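Local coordinates for probable copper-exporting P-type ATPase A (Archaeoglobus fulgidus, PDB 3FRY), which probably exports copper ions across the cell membrane at the expense of ATP, the part here being its C-terminal metal-binding domain, at residues A[33-36]-A[42-45]. Residues are numbered along the deposited sequence; the frame is centred on the assembly and turned at random.
Sequences KVEK and AVVA
Lys33 and Ala45 bond in both directions through their backbones: Lys33 N reaches Ala45 O at 2.9 Å, and Ala45 N returns to Lys33 O at 2.7 Å. Further along, Val43 O accepts two donors, Glu35 N at 2.8 Å and Lys36 N at 3.1 Å, while Val43 N gives a nearly straight bond (175°) to Lys36 O at 2.6 Å. Two consecutive residues facing one, with the register slipping by a residue between Val34 and Lys36, meet the definition of a classic beta bulge. It interrupts strand 33-37 where that strand forms an antiparallel hairpin with strand 41-47, inside a heavy-metal-associated domain. On the packed face, Val34 and Val44 form a non-hydrogen-bonded pair, their methyls CG2 and CG1 4.1 Å apart. Val44 CG1 stands anti to its own carbonyl carbon (chi1 -50°), which sets it against Val34 CA and CG2. Helix 20-29 covers this face, Leu27 touching both Val34 and Ala42. On the solvent side Lys33, Glu35 and Lys36 are exposed, both lysine ends leading away from strand 41-47, though Val43 and Ala45 stay partly covered. Glu35 chi1 (-39°) sets CG 3.8 Å from Val44 CA, and a bend at chi2 turns OE2 toward Ala45 CB. Within 33-36, a long salt bridge of 3.8 Å joins Lys33 NZ to Glu35 OE1 without tying the strands together. Residues 42-44 also pair antiparallel with a strand of the second subunit, extending the sheet across the domain-swapped interface.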
loop_
_atom_site.group_PDB
_atom_site.type_symbol
_atom_site.label_atom_id
_atom_site.label_comp_id
_atom_site.label_asym_id
_atom_site.label_seq_id
_atom_site.Cartn_x
_atom_site.Cartn_y
_atom_site.Cartn_z
ATOM N N LYS A 33 15.428 12.275 -13.919
ATOM C CA LYS A 33 16.458 12.006 -12.923
ATOM C C LYS A 33 15.653 11.736 -11.656
ATOM O O LYS A 33 15.017 12.635 -11.109
ATOM C CB LYS A 33 17.365 13.227 -12.739
ATOM C CG LYS A 33 18.565 12.983 -11.833
ATOM C CD LYS A 33 19.546 14.148 -11.891
ATOM C CE LYS A 33 20.724 13.937 -10.951
ATOM N NZ LYS A 33 20.295 13.804 -9.537
ATOM N N VAL A 34 15.667 10.489 -11.203
ATOM C CA VAL A 34 14.887 10.104 -10.040
ATOM C C VAL A 34 15.520 10.517 -8.726
ATOM O O VAL A 34 16.680 10.200 -8.460
ATOM C CB VAL A 34 14.656 8.586 -10.043
ATOM C CG1 VAL A 34 13.731 8.196 -8.904
ATOM C CG2 VAL A 34 14.068 8.161 -11.386
ATOM N N GLU A 35 14.754 11.237 -7.915
ATOM C CA GLU A 35 15.225 11.701 -6.613
ATOM C C GLU A 35 14.711 10.730 -5.559
ATOM O O GLU A 35 15.409 10.394 -4.607
ATOM C CB GLU A 35 14.664 13.090 -6.299
ATOM C CG GLU A 35 14.602 14.058 -7.472
ATOM C CD GLU A 35 15.847 14.906 -7.626
ATOM O OE1 GLU A 35 16.937 14.338 -7.864
ATOM O OE2 GLU A 35 15.731 16.150 -7.512
ATOM N N LYS A 36 13.476 10.280 -5.739
ATOM C CA LYS A 36 12.872 9.364 -4.789
ATOM C C LYS A 36 11.675 8.633 -5.375
ATOM O O LYS A 36 10.899 9.196 -6.153
ATOM C CB LYS A 36 12.434 10.143 -3.541
ATOM C CG LYS A 36 11.640 9.337 -2.529
ATOM C CD LYS A 36 11.225 10.214 -1.360
ATOM C CE LYS A 36 10.303 9.472 -0.405
ATOM N NZ LYS A 36 9.950 10.304 0.780
ATOM N N ALA A 42 6.674 9.049 -7.113
ATOM C CA ALA A 42 7.978 9.118 -7.734
ATOM C C ALA A 42 8.265 10.613 -7.822
ATOM O O ALA A 42 7.454 11.382 -8.343
ATOM C CB ALA A 42 7.947 8.501 -9.116
ATOM N N VAL A 43 9.396 11.028 -7.265
ATOM C CA VAL A 43 9.786 12.424 -7.307
ATOM C C VAL A 43 11.001 12.450 -8.210
ATOM O O VAL A 43 11.970 11.728 -7.972
ATOM C CB VAL A 43 10.141 12.947 -5.894
ATOM C CG1 VAL A 43 10.545 14.420 -5.957
ATOM C CG2 VAL A 43 8.934 12.773 -4.971
ATOM N N VAL A 44 10.937 13.252 -9.265
ATOM C CA VAL A 44 12.046 13.334 -10.203
ATOM C C VAL A 44 12.389 14.752 -10.592
ATOM O O VAL A 44 11.624 15.688 -10.347
ATOM C CB VAL A 44 11.742 12.589 -11.536
ATOM C CG1 VAL A 44 11.242 11.174 -11.262
ATOM C CG2 VAL A 44 10.718 13.380 -12.353
ATOM N N ALA A 45 13.566 14.898 -11.188
ATOM C CA ALA A 45 14.002 16.177 -11.718
ATOM C C ALA A 45 13.720 15.905 -13.189
ATOM O O ALA A 45 14.285 14.974 -13.766
ATOM C CB ALA A 45 15.497 16.387 -11.490
#